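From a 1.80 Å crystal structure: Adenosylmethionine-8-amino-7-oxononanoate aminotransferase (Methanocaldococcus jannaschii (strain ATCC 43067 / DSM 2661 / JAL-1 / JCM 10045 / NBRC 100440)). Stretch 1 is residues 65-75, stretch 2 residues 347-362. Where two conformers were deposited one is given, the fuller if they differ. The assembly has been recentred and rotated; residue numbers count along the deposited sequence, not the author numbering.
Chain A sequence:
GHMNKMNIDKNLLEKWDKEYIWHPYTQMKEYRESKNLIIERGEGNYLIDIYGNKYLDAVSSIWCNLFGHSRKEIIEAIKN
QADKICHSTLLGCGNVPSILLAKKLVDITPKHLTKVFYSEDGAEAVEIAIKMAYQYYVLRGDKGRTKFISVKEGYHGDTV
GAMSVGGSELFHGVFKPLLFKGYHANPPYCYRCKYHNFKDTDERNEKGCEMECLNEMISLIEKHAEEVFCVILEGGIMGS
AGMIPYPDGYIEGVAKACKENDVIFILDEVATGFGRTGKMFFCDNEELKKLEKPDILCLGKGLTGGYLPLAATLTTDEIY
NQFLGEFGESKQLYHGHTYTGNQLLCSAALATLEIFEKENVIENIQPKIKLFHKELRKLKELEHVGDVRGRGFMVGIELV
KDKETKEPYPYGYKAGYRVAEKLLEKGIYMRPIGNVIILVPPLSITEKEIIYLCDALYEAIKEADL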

# COMPACT_ATOMS: atom_id res chain seq x y z
N ASN A 65 -4.25 -0.16 -16.74
CA ASN A 65 -5.43 0.42 -17.39
C ASN A 65 -6.07 -0.65 -18.29
O ASN A 65 -5.40 -1.19 -19.13
CB ASN A 65 -5.05 1.71 -18.12
CG ASN A 65 -6.25 2.34 -18.79
OD1 ASN A 65 -6.78 1.82 -19.78
ND2 ASN A 65 -6.81 3.34 -18.13
N LEU A 66 -7.35 -0.94 -18.15
CA LEU A 66 -7.92 -2.03 -18.95
C LEU A 66 -8.73 -1.45 -20.10
O LEU A 66 -8.78 -2.05 -21.15
CB LEU A 66 -8.90 -2.83 -18.08
CG LEU A 66 -8.29 -3.67 -16.95
CD1 LEU A 66 -9.37 -4.51 -16.33
CD2 LEU A 66 -7.12 -4.54 -17.45
N PHE A 67 -9.48 -0.41 -19.83
CA PHE A 67 -10.55 -0.03 -20.75
C PHE A 67 -10.45 1.42 -21.22
O PHE A 67 -11.44 1.96 -21.74
CB PHE A 67 -11.90 -0.25 -20.07
CG PHE A 67 -12.15 -1.69 -19.75
CD1 PHE A 67 -12.03 -2.67 -20.74
CD2 PHE A 67 -12.51 -2.06 -18.45
CE1 PHE A 67 -12.23 -4.01 -20.44
CE2 PHE A 67 -12.72 -3.40 -18.15
CZ PHE A 67 -12.61 -4.36 -19.15
N GLY A 68 -9.28 2.02 -21.05
CA GLY A 68 -9.12 3.41 -21.49
C GLY A 68 -9.27 4.35 -20.30
O GLY A 68 -9.55 3.88 -19.19
N HIS A 69 -9.11 5.65 -20.55
CA HIS A 69 -9.07 6.67 -19.53
C HIS A 69 -10.37 7.45 -19.39
O HIS A 69 -10.41 8.41 -18.60
CB HIS A 69 -7.89 7.63 -19.79
CG HIS A 69 -6.58 6.95 -19.65
ND1 HIS A 69 -6.00 6.71 -18.38
CD2 HIS A 69 -5.75 6.41 -20.57
CE1 HIS A 69 -4.82 6.16 -18.57
NE2 HIS A 69 -4.66 5.91 -19.90
N SER A 70 -11.43 7.02 -20.10
CA SER A 70 -12.70 7.75 -19.96
C SER A 70 -13.86 6.76 -19.99
O SER A 70 -14.89 6.95 -20.65
CB SER A 70 -12.80 8.82 -21.05
OG SER A 70 -12.73 8.16 -22.32
N ARG A 71 -13.72 5.68 -19.24
CA ARG A 71 -14.72 4.64 -19.27
C ARG A 71 -15.84 5.01 -18.31
O ARG A 71 -15.62 5.05 -17.11
CB ARG A 71 -14.11 3.28 -18.92
CG ARG A 71 -15.11 2.15 -19.08
CD ARG A 71 -15.21 1.81 -20.55
NE ARG A 71 -16.41 1.00 -20.67
CZ ARG A 71 -16.57 0.01 -21.55
NH1 ARG A 71 -15.58 -0.29 -22.38
NH2 ARG A 71 -17.71 -0.67 -21.59
N LYS A 72 -17.05 5.28 -18.85
CA LYS A 72 -18.09 5.94 -18.06
C LYS A 72 -18.56 5.12 -16.86
O LYS A 72 -18.80 5.69 -15.80
CB LYS A 72 -19.31 6.33 -18.91
CG LYS A 72 -19.05 7.46 -19.89
N GLU A 73 -18.70 3.79 -17.04
CA GLU A 73 -19.27 2.98 -15.96
C GLU A 73 -18.40 3.07 -14.70
O GLU A 73 -18.92 3.05 -13.57
CB GLU A 73 -19.31 1.50 -16.36
CG GLU A 73 -20.25 1.18 -17.53
CD GLU A 73 -19.56 1.18 -18.88
OE1 GLU A 73 -18.65 1.99 -19.08
OE2 GLU A 73 -19.91 0.33 -19.71
N ILE A 74 -17.07 3.10 -14.89
CA ILE A 74 -16.18 3.08 -13.76
C ILE A 74 -16.21 4.47 -13.12
O ILE A 74 -16.28 4.59 -11.89
CB ILE A 74 -14.74 2.67 -14.18
CG1 ILE A 74 -14.74 1.35 -14.97
CG2 ILE A 74 -13.86 2.52 -12.94
CD1 ILE A 74 -13.33 0.99 -15.46
N ILE A 75 -16.04 5.50 -13.95
CA ILE A 75 -16.08 6.88 -13.45
C ILE A 75 -17.40 7.12 -12.72
O ILE A 75 -17.44 7.62 -11.59
CB ILE A 75 -15.82 7.90 -14.60
CG1 ILE A 75 -14.36 7.91 -15.07
CG2 ILE A 75 -16.24 9.34 -14.23
CD1 ILE A 75 -14.24 8.47 -16.47
N SER A 347 -15.88 0.30 -5.37
CA SER A 347 -16.86 0.70 -6.38
C SER A 347 -16.24 0.63 -7.79
O SER A 347 -16.93 0.15 -8.71
CB SER A 347 -17.41 2.07 -6.08
OG SER A 347 -16.42 3.06 -6.36
N ALA A 348 -14.96 1.08 -7.97
CA ALA A 348 -14.31 1.00 -9.28
C ALA A 348 -14.23 -0.46 -9.71
O ALA A 348 -14.48 -0.78 -10.89
CB ALA A 348 -12.97 1.67 -9.34
N ALA A 349 -13.85 -1.35 -8.78
CA ALA A 349 -13.69 -2.75 -9.15
C ALA A 349 -15.02 -3.38 -9.54
O ALA A 349 -15.05 -4.25 -10.42
CB ALA A 349 -13.04 -3.56 -8.04
N LEU A 350 -16.10 -3.06 -8.79
CA LEU A 350 -17.41 -3.59 -9.12
C LEU A 350 -17.78 -3.22 -10.54
O LEU A 350 -18.21 -4.09 -11.31
CB LEU A 350 -18.47 -3.05 -8.13
CG LEU A 350 -18.49 -3.74 -6.77
CD1 LEU A 350 -19.37 -2.97 -5.78
CD2 LEU A 350 -19.00 -5.19 -6.89
N ALA A 351 -17.57 -1.93 -10.90
CA ALA A 351 -17.88 -1.51 -12.26
C ALA A 351 -17.03 -2.29 -13.27
O ALA A 351 -17.54 -2.68 -14.33
CB ALA A 351 -17.68 -0.03 -12.49
N THR A 352 -15.74 -2.47 -12.94
CA THR A 352 -14.83 -3.19 -13.81
C THR A 352 -15.38 -4.58 -14.11
O THR A 352 -15.41 -4.99 -15.29
CB THR A 352 -13.38 -3.17 -13.31
OG1 THR A 352 -13.00 -1.80 -13.25
CG2 THR A 352 -12.38 -3.85 -14.23
N LEU A 353 -15.74 -5.32 -13.05
CA LEU A 353 -16.15 -6.70 -13.27
C LEU A 353 -17.43 -6.72 -14.09
O LEU A 353 -17.67 -7.65 -14.87
CB LEU A 353 -16.39 -7.43 -11.96
CG LEU A 353 -15.11 -7.76 -11.20
CD1 LEU A 353 -15.40 -8.26 -9.79
CD2 LEU A 353 -14.31 -8.77 -11.99
N GLU A 354 -18.28 -5.74 -13.84
CA GLU A 354 -19.54 -5.64 -14.58
C GLU A 354 -19.31 -5.47 -16.08
O GLU A 354 -20.00 -6.10 -16.88
CB GLU A 354 -20.42 -4.52 -14.02
CG GLU A 354 -21.40 -4.97 -12.96
CD GLU A 354 -21.86 -3.88 -11.99
OE1 GLU A 354 -21.72 -2.67 -12.33
OE2 GLU A 354 -22.33 -4.25 -10.88
N ILE A 355 -18.30 -4.65 -16.46
CA ILE A 355 -17.90 -4.51 -17.85
C ILE A 355 -17.47 -5.89 -18.39
O ILE A 355 -17.95 -6.28 -19.47
CB ILE A 355 -16.84 -3.43 -18.08
CG1 ILE A 355 -17.40 -2.04 -17.81
CG2 ILE A 355 -16.25 -3.55 -19.49
CD1 ILE A 355 -16.35 -1.00 -17.57
N PHE A 356 -16.68 -6.66 -17.61
CA PHE A 356 -16.22 -7.95 -18.09
C PHE A 356 -17.37 -8.84 -18.54
O PHE A 356 -17.27 -9.47 -19.61
CB PHE A 356 -15.33 -8.72 -17.09
CG PHE A 356 -13.86 -8.34 -17.22
CD1 PHE A 356 -13.05 -8.99 -18.12
CD2 PHE A 356 -13.32 -7.27 -16.52
CE1 PHE A 356 -11.72 -8.67 -18.27
CE2 PHE A 356 -11.99 -6.92 -16.68
CZ PHE A 356 -11.19 -7.61 -17.57
N GLU A 357 -18.39 -8.90 -17.68
CA GLU A 357 -19.52 -9.78 -17.83
C GLU A 357 -20.45 -9.28 -18.94
O GLU A 357 -20.81 -10.06 -19.83
CB GLU A 357 -20.23 -9.85 -16.49
CG GLU A 357 -21.26 -10.95 -16.46
CD GLU A 357 -21.67 -11.25 -15.04
OE1 GLU A 357 -22.43 -10.43 -14.49
OE2 GLU A 357 -21.21 -12.28 -14.50
N LYS A 358 -20.81 -8.00 -18.88
CA LYS A 358 -21.79 -7.43 -19.80
C LYS A 358 -21.24 -7.26 -21.22
O LYS A 358 -22.03 -7.26 -22.16
CB LYS A 358 -22.37 -6.12 -19.23
N GLU A 359 -19.91 -7.10 -21.42
CA GLU A 359 -19.41 -6.87 -22.77
C GLU A 359 -18.63 -8.08 -23.30
O GLU A 359 -17.95 -8.00 -24.35
CB GLU A 359 -18.60 -5.57 -22.89
CG GLU A 359 -19.30 -4.30 -22.35
CD GLU A 359 -20.79 -4.04 -22.63
OE1 GLU A 359 -21.33 -4.53 -23.64
OE2 GLU A 359 -21.43 -3.30 -21.85
N ASN A 360 -18.66 -9.19 -22.55
CA ASN A 360 -18.02 -10.40 -23.03
C ASN A 360 -16.55 -10.13 -23.43
O ASN A 360 -16.05 -10.54 -24.49
CB ASN A 360 -18.92 -11.06 -24.07
CG ASN A 360 -18.73 -12.55 -24.27
OD1 ASN A 360 -18.25 -13.28 -23.38
ND2 ASN A 360 -19.09 -13.04 -25.44
N VAL A 361 -15.82 -9.49 -22.50
CA VAL A 361 -14.48 -9.01 -22.79
C VAL A 361 -13.52 -10.12 -23.22
O VAL A 361 -12.75 -9.94 -24.18
CB VAL A 361 -13.94 -8.18 -21.60
CG1 VAL A 361 -12.50 -7.82 -21.86
CG2 VAL A 361 -14.81 -6.92 -21.45
N ILE A 362 -13.49 -11.23 -22.46
CA ILE A 362 -12.46 -12.23 -22.71
C ILE A 362 -12.68 -12.87 -24.09
O ILE A 362 -11.70 -13.06 -24.82
CB ILE A 362 -12.37 -13.28 -21.58
CG1 ILE A 362 -12.07 -12.60 -20.23
CG2 ILE A 362 -11.42 -14.47 -21.88
CD1 ILE A 362 -10.81 -11.84 -20.24

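Stretch 2 is mostly one helix, residues 347-358, held by i to i+4 backbone hydrogen bonds such as Thr-352 N to Ala-348 O (2.9 Å) and Ile-355 N to Ala-351 O (3.0 Å). Glu-359 is the first residue to leave helical phi/psi, and Asn-360, at phi/psi 53/51, precedes the next helix at its N-cap position without a capping bond from its side chain. Stretch 1 begins as loop and enters a helix at Lys-72, with Arg-71 at the N-cap and Ile-75 N bonded to Arg-71 O (3.2 Å). The loop is braced by two hydrogen bonds between Asn-65 and Gly-68: Gly-68 N donates to Asn-65 OD1 (2.8 Å), and Asn-65 ND2 to Gly-68 O (3.0 Å). Gly-68 has phi/psi 99/179, where a CB would be jammed against the carbonyl O of Phe-67.

The backbones come nearest at Ile-74 and Ala-351, whose CA atoms lie 5.1 Å apart. The small alanine side chain fits this approach: Ala-351 CB is 3.5 Å from Glu-73 O and 3.7 Å from Ile-74 CA. Ile-74 then sits as a knob among Ala-348, Ala-351, Thr-352 and Ile-355, with its CG2 3.8 Å from Ala-348 CB and its CG1 3.9 Å from Ile-355 CD1. Thr-352 OG1 lies 3.6 Å from Ile-74 CD1, yet its hydroxyl is satisfied within its own helix, donating to Ala-348 O (3.0 Å).

Phe-67 anchors a second cluster. Ile-355 CG2 stands 3.9 Å from its ring centroid and 19° off the normal, a CH-pi contact over the face, while Thr-352 CG2 approaches the ring edge, 4.0 Å from Phe-67 CE2. The ring in turn directs its edge toward the face of Phe-356 in an offset edge-to-face pair, with centroids 5.3 Å apart and planes at 61°. Leu-66 CD1 meets the edge of the Phe-356 ring, 3.6 Å from Phe-356 CE2.

No hydrogen bond crosses the contact, so its 530 Å² of buried surface rests largely on apolar packing. The strong polar pairing stays inside stretch 1: Arg-71 NE bonds to Glu-73 OE1 (2.9 Å) and Arg-71 NH2 to Glu-73 OE2 (3.1 Å), in a salt bridge. Ile-355 CG2 lies over one face of the guanidinium, and Glu-359 CG near its edge, 4.0 Å from Arg-71 NH2. The Glu-359 carboxylate stays beyond salt-bridge range, its OE2 4.6 Å from Arg-71 NH2 and 4.5 Å from the like-charged Glu-73 OE2.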